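Local coordinates for protein putative fructosamine-3-kinase (Thermobifida fusca YX, PDB 3F7W) that probably acts as a kinase of the fructosamine kinase family, transferring phosphate within a protein-kinase-like fold, though its own substrate is not established, at residues L57-A60 against E61-L65; E143-E147 against Q148-P152; L231-L234 against D235-R238. All blocks are in the same frame, centred on the assembly; numbering follows the deposited sequence. Where two conformers were deposited one is given.

Contact 1: L57-A60 against E61-L65; sequences LFRA and EALGL. With EDO (1,2-ethanediol), chain G.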
# COMPACT_ATOMS: atom_id res chain seq x y z
N LEU A 57 11.39 -9.70 -0.38
CA LEU A 57 9.98 -9.47 -0.08
C LEU A 57 9.77 -8.78 1.29
O LEU A 57 9.15 -7.71 1.40
CB LEU A 57 9.23 -10.80 -0.11
CG LEU A 57 7.72 -10.83 0.16
CD1 LEU A 57 6.98 -10.34 -1.04
CD2 LEU A 57 7.29 -12.26 0.52
N PHE A 58 10.28 -9.43 2.33
CA PHE A 58 10.13 -8.86 3.67
C PHE A 58 10.91 -7.56 3.80
O PHE A 58 10.43 -6.63 4.45
CB PHE A 58 10.53 -9.87 4.75
CG PHE A 58 9.44 -10.86 5.07
CD1 PHE A 58 8.83 -11.60 4.06
CD2 PHE A 58 9.04 -11.08 6.36
CE1 PHE A 58 7.80 -12.51 4.35
CE2 PHE A 58 8.01 -12.01 6.64
CZ PHE A 58 7.39 -12.69 5.64
N ARG A 59 12.07 -7.50 3.18
CA ARG A 59 12.87 -6.29 3.15
C ARG A 59 12.08 -5.08 2.65
O ARG A 59 12.18 -3.99 3.21
CB ARG A 59 14.08 -6.51 2.26
CG ARG A 59 14.88 -5.25 1.93
CD ARG A 59 16.12 -5.63 1.16
NE ARG A 59 17.04 -6.34 2.04
CZ ARG A 59 18.06 -5.79 2.69
NH1 ARG A 59 18.32 -4.50 2.56
NH2 ARG A 59 18.81 -6.54 3.48
N ALA A 60 11.30 -5.27 1.60
CA ALA A 60 10.53 -4.17 1.02
C ALA A 60 9.56 -3.58 2.04
O ALA A 60 9.38 -2.35 2.13
CB ALA A 60 9.75 -4.67 -0.25
N GLU A 61 8.93 -4.45 2.82
CA GLU A 61 8.00 -4.01 3.84
C GLU A 61 8.77 -3.38 5.04
O GLU A 61 8.37 -2.33 5.52
CB GLU A 61 7.08 -5.12 4.32
CG GLU A 61 5.98 -4.53 5.26
CD GLU A 61 4.86 -5.45 5.67
OE1 GLU A 61 4.67 -6.50 5.06
OE2 GLU A 61 4.15 -5.08 6.64
N ALA A 62 9.84 -4.02 5.51
CA ALA A 62 10.61 -3.48 6.67
C ALA A 62 11.15 -2.08 6.33
O ALA A 62 11.03 -1.12 7.14
CB ALA A 62 11.74 -4.43 7.10
N LEU A 63 11.78 -1.96 5.16
CA LEU A 63 12.35 -0.68 4.73
C LEU A 63 11.26 0.33 4.44
O LEU A 63 11.39 1.53 4.75
CB LEU A 63 13.28 -0.86 3.54
CG LEU A 63 14.57 -1.71 3.77
CD1 LEU A 63 15.51 -1.60 2.57
CD2 LEU A 63 15.29 -1.30 5.04
N GLY A 64 10.16 -0.14 3.86
CA GLY A 64 9.04 0.74 3.54
C GLY A 64 8.38 1.27 4.80
O GLY A 64 8.06 2.43 4.87
N LEU A 65 8.23 0.41 5.81
CA LEU A 65 7.67 0.85 7.09
C LEU A 65 8.58 1.91 7.75
O LEU A 65 8.09 2.93 8.27
CB LEU A 65 7.46 -0.33 8.04
CG LEU A 65 6.28 -1.26 7.81
CD1 LEU A 65 6.40 -2.58 8.62
CD2 LEU A 65 4.93 -0.56 8.06
C1 EDO G . 4.90 -9.93 3.76
O1 EDO G . 3.62 -9.30 3.61
C2 EDO G . 5.88 -9.19 2.92
O2 EDO G . 6.01 -7.94 3.55
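F58 and A62, R59 and L63, and A60 and G64 are paired by successive backbone bonds along helix 57-68, which packs beside the five-stranded sheet, consistent with the αC position of the protein kinase-like fold. L63 N reaches R59 O at 2.8 Å in a nearly straight bond, whereas G64 N meets A60 O from above the carbonyl plane, with an N-H...O angle of 139°.

E61 is the side chain that reaches from this turn to the bound 1,2-ethanediol, probably from the crystallisation liquor. Its CB lies 3.1 Å from the diol O2 and also near F58 O. CG stands anti to the backbone N (chi1 -172°), and the extended chain carries the carboxylate up to the diol, with O2 3.8 Å from E61 CG and 3.5 Å from CD. At the tip OE1 is 2.5 Å from O2, a very short hydrogen bond whose length is doubtful, and it also forms a salt bridge with K45, recalling the lysine-glutamate pair of protein kinases. K45 binds the diol as well.

The first turn walls the carbon side of the diol: C1 sits over one face of the F58 ring, off centre, and C2 lies 3.7 Å from L57 CG. F58 also packs on L47 and L87, and replacing it with an alanine would probably open a gap against these two and leave the diol without its aromatic wall. On another flank R59 and L63 run alongside each other, R59 CG lying 3.8 Å from L63 CD1. A second, weak bond to E61 OE1 comes from the diol O1 at 3.3 Å.

Contact 2: E143-E147 against Q148-P152; sequences EFYAE and QRILP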
# COMPACT_ATOMS: atom_id res chain seq x y z
N GLU A 143 5.71 8.99 -16.96
CA GLU A 143 6.59 7.90 -17.38
C GLU A 143 6.70 6.78 -16.33
O GLU A 143 6.66 5.60 -16.65
CB GLU A 143 7.99 8.46 -17.67
CG GLU A 143 8.09 9.33 -18.93
CD GLU A 143 7.40 10.70 -18.83
OE1 GLU A 143 7.19 11.26 -17.72
OE2 GLU A 143 7.08 11.23 -19.92
N PHE A 144 6.90 7.17 -15.09
CA PHE A 144 6.91 6.23 -14.00
C PHE A 144 5.61 5.40 -13.95
O PHE A 144 5.65 4.17 -13.85
CB PHE A 144 7.11 7.01 -12.69
CG PHE A 144 6.87 6.21 -11.46
CD1 PHE A 144 7.79 5.25 -11.06
CD2 PHE A 144 5.73 6.42 -10.70
CE1 PHE A 144 7.56 4.51 -9.92
CE2 PHE A 144 5.51 5.68 -9.54
CZ PHE A 144 6.42 4.73 -9.16
N TYR A 145 4.46 6.06 -14.03
CA TYR A 145 3.19 5.38 -13.88
C TYR A 145 2.96 4.41 -15.05
O TYR A 145 2.69 3.23 -14.84
CB TYR A 145 2.07 6.39 -13.80
CG TYR A 145 0.75 5.83 -13.35
CD1 TYR A 145 0.62 5.24 -12.10
CD2 TYR A 145 -0.40 5.94 -14.14
CE1 TYR A 145 -0.62 4.75 -11.65
CE2 TYR A 145 -1.63 5.46 -13.69
CZ TYR A 145 -1.73 4.85 -12.45
OH TYR A 145 -2.94 4.36 -12.00
N ALA A 146 3.12 4.91 -16.27
CA ALA A 146 2.93 4.09 -17.47
C ALA A 146 3.85 2.86 -17.46
O ALA A 146 3.38 1.73 -17.55
CB ALA A 146 3.12 4.91 -18.74
N GLU A 147 5.14 3.09 -17.28
CA GLU A 147 6.15 2.05 -17.52
C GLU A 147 6.34 1.11 -16.33
O GLU A 147 6.66 -0.08 -16.51
CB GLU A 147 7.48 2.70 -17.85
CG GLU A 147 7.45 3.58 -19.10
CD GLU A 147 8.68 4.45 -19.25
OE1 GLU A 147 9.74 4.04 -18.78
OE2 GLU A 147 8.60 5.52 -19.89
N GLN A 148 6.15 1.64 -15.12
CA GLN A 148 6.38 0.88 -13.87
C GLN A 148 5.14 0.53 -13.04
O GLN A 148 5.21 -0.33 -12.16
CB GLN A 148 7.41 1.64 -13.01
CG GLN A 148 8.75 1.70 -13.74
CD GLN A 148 9.84 2.52 -13.07
OE1 GLN A 148 10.64 3.12 -13.77
NE2 GLN A 148 9.90 2.53 -11.71
N ARG A 149 4.01 1.20 -13.30
CA ARG A 149 2.78 0.93 -12.56
C ARG A 149 1.62 0.36 -13.39
O ARG A 149 0.71 -0.27 -12.83
CB ARG A 149 2.34 2.16 -11.76
CG ARG A 149 3.34 2.57 -10.61
CD ARG A 149 3.34 1.54 -9.49
NE ARG A 149 4.32 1.79 -8.45
CZ ARG A 149 5.60 1.42 -8.50
NH1 ARG A 149 6.10 0.81 -9.58
NH2 ARG A 149 6.40 1.67 -7.48
N ILE A 150 1.65 0.58 -14.71
CA ILE A 150 0.56 0.13 -15.59
C ILE A 150 1.01 -1.01 -16.51
O ILE A 150 0.43 -2.10 -16.46
CB ILE A 150 -0.04 1.29 -16.43
CG1 ILE A 150 -0.62 2.38 -15.52
CG2 ILE A 150 -1.15 0.75 -17.40
CD1 ILE A 150 -1.74 1.89 -14.59
N LEU A 151 2.00 -0.75 -17.35
CA LEU A 151 2.31 -1.68 -18.44
C LEU A 151 2.66 -3.10 -17.95
O LEU A 151 2.19 -4.09 -18.52
CB LEU A 151 3.41 -1.12 -19.36
CG LEU A 151 2.95 -0.03 -20.34
CD1 LEU A 151 4.12 0.65 -21.12
CD2 LEU A 151 1.95 -0.61 -21.33
N PRO A 152 3.51 -3.21 -16.92
CA PRO A 152 3.86 -4.57 -16.49
C PRO A 152 2.65 -5.45 -16.11
O PRO A 152 2.62 -6.63 -16.49
CB PRO A 152 4.85 -4.33 -15.32
CG PRO A 152 5.38 -2.97 -15.55
CD PRO A 152 4.24 -2.19 -16.15
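F144 and Y145 spread their carbonyls over three successive amide nitrogens. Q148 N bonds to F144 O at 2.9 Å, and R149 N adds a weak bond to the same oxygen. Y145 O is likewise shared, taking R149 N from above its carbonyl plane and a weak, bent bond from I150 N. Further on, L151 N meets A146 O at 2.8 Å almost end-on. P152 has no amide hydrogen to offer, and its CD lies 3.2 Å from E147 O.

This change from four-residue to five-residue spacing is a wider, pi-type turn inside helix 141-159, followed by a kink at the proline; the short axes on either side of the junction differ by 24°. The helix belongs to the largely helical lobe of the protein, where helices 165-176 and 251-270 pack against it.

Among the flat groups, the guanidinium of R149 has F144 CZ over its centre, 3.4 Å above its plane. The planes are inclined to each other, so the ring offers its CZ end rather than lying flat. A bend at chi2 (-68°) turns the arginine back to this position. Q148 approaches the same ring from its rim, with NE2 3.5 Å from F144 CD1 and the amide steeply inclined to the ring plane.

I150 packs on Y145: its CG1 makes a CH-pi interaction with one face of the ring, 4.0 Å from the centroid, and its CD1 lies 3.7 Å from Y145 CZ.

The polar ends are bound by the preceding loop and by helix 251-270. D134 O receives both Q148 NE2 and R149 NH1, the latter also bonding to Q148 O, and Q148 NE2 bonds to T136 O as well, while Y145 OH is hydrogen-bonded to L257 O and H261 N.

Contact 3: L231-L234 against D235-R238; sequences LPYL and DRVR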
# COMPACT_ATOMS: atom_id res chain seq x y z
N LEU A 231 -14.22 3.59 2.27
CA LEU A 231 -13.66 3.71 3.61
C LEU A 231 -14.70 4.34 4.50
O LEU A 231 -15.38 5.26 4.05
CB LEU A 231 -12.45 4.64 3.61
CG LEU A 231 -11.64 4.74 4.92
CD1 LEU A 231 -10.77 3.48 5.11
CD2 LEU A 231 -10.81 6.04 4.96
N PRO A 232 -14.81 3.87 5.75
CA PRO A 232 -15.69 4.59 6.68
C PRO A 232 -15.28 6.04 6.76
O PRO A 232 -14.08 6.33 6.83
CB PRO A 232 -15.46 3.86 8.00
CG PRO A 232 -15.05 2.44 7.57
CD PRO A 232 -14.18 2.70 6.38
N TYR A 233 -16.26 6.95 6.72
CA TYR A 233 -16.00 8.39 6.87
C TYR A 233 -14.99 8.94 5.85
O TYR A 233 -14.23 9.85 6.16
CB TYR A 233 -15.56 8.71 8.32
CG TYR A 233 -16.59 8.27 9.33
CD1 TYR A 233 -17.84 8.91 9.41
CD2 TYR A 233 -16.35 7.19 10.17
CE1 TYR A 233 -18.79 8.49 10.31
CE2 TYR A 233 -17.30 6.75 11.06
CZ TYR A 233 -18.53 7.39 11.13
OH TYR A 233 -19.48 6.97 12.03
N LEU A 234 -14.99 8.38 4.64
CA LEU A 234 -14.08 8.81 3.58
C LEU A 234 -14.06 10.32 3.39
O LEU A 234 -12.99 10.90 3.35
CB LEU A 234 -14.43 8.17 2.24
CG LEU A 234 -13.51 8.54 1.08
CD1 LEU A 234 -12.02 8.16 1.34
CD2 LEU A 234 -14.01 7.88 -0.20
N ASP A 235 -15.23 10.95 3.28
CA ASP A 235 -15.25 12.39 3.04
C ASP A 235 -14.65 13.20 4.19
O ASP A 235 -13.98 14.21 3.95
CB ASP A 235 -16.67 12.88 2.75
CG ASP A 235 -17.17 12.45 1.39
OD1 ASP A 235 -16.33 12.23 0.51
OD2 ASP A 235 -18.40 12.35 1.22
N ARG A 236 -14.86 12.76 5.43
CA ARG A 236 -14.21 13.43 6.56
C ARG A 236 -12.69 13.30 6.53
O ARG A 236 -11.99 14.24 6.88
CB ARG A 236 -14.70 12.90 7.89
CG ARG A 236 -16.05 13.44 8.29
CD ARG A 236 -16.38 13.05 9.72
NE ARG A 236 -17.59 13.73 10.23
CZ ARG A 236 -18.84 13.37 9.94
NH1 ARG A 236 -19.09 12.36 9.10
NH2 ARG A 236 -19.85 14.04 10.48
N VAL A 237 -12.19 12.13 6.12
CA VAL A 237 -10.75 11.93 5.99
C VAL A 237 -10.22 12.87 4.92
O VAL A 237 -9.27 13.57 5.16
CB VAL A 237 -10.37 10.47 5.65
CG1 VAL A 237 -8.82 10.33 5.35
CG2 VAL A 237 -10.84 9.50 6.78
N ARG A 238 -10.86 12.87 3.75
CA ARG A 238 -10.40 13.71 2.63
C ARG A 238 -10.52 15.19 2.93
O ARG A 238 -9.64 15.95 2.57
CB ARG A 238 -11.16 13.39 1.33
CG ARG A 238 -10.74 12.06 0.73
CD ARG A 238 -11.20 11.89 -0.71
NE ARG A 238 -12.67 11.91 -0.81
CZ ARG A 238 -13.37 11.26 -1.73
NH1 ARG A 238 -12.79 10.53 -2.68
NH2 ARG A 238 -14.68 11.36 -1.71
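L234 and R238 pack together, crossing at a slant, on the opening turn of helix 234-244, with D235 closing the group from the side. D235 turns its carboxylate along the helix, and OD1 forms a salt bridge with R238 NH2 at 2.9 Å, lying close to the guanidinium plane.

R236, next in sequence, runs beside Y233, both pointing the same way. Its NH1 comes 3.7 Å from Y233 CD1, and the guanidinium and ring planes stand 82° apart; P99 touches both side chains.

V237 dips back toward the turn. Its N bonds to Y233 O at 3.1 Å, and its CG2, anti to the carbonyl carbon, meets L231 CD2 at 3.9 Å, the two side chains being nearly perpendicular.

R238 N gives a straight bond to L234 O (2.9 Å). Its chain bends at chi3 (-62°) and brings the guanidinium around so that L234 CD2 lies over one face, displaced toward the rim and 3.7 Å above the plane. The arginine is thus engaged at its edge by an acid and on a face by a methyl group, while W251 and I255 of helix 251-270 also touch it.

Behind these contacts is a type II beta turn from L231 to L234, with P232 and Y233 at its corners and Y233 at the N-cap position: a tight turn that joins helix 219-229 to helix 234-244.

How the contacts relate
The three contacts follow one another along the chain without touching. Contact 1 is about 21 Å from contact 2 and about 27 Å from contact 3, centre to centre, and contacts 1 and 3 lie on opposite sides of the chain's centre. Contact 1 borders what may be a pocket: besides the ethanediol, an unidentified ligand lies about 7 Å from the E61 side chain. Contacts 2 and 3, with nearest atoms about 15 Å apart, belong to the helical part. The segment between strand 206-209 and helix 219-229 relates them, since its P212 touches contact 1, its H215 touches contact 2, and the helix it enters packs on contact 3.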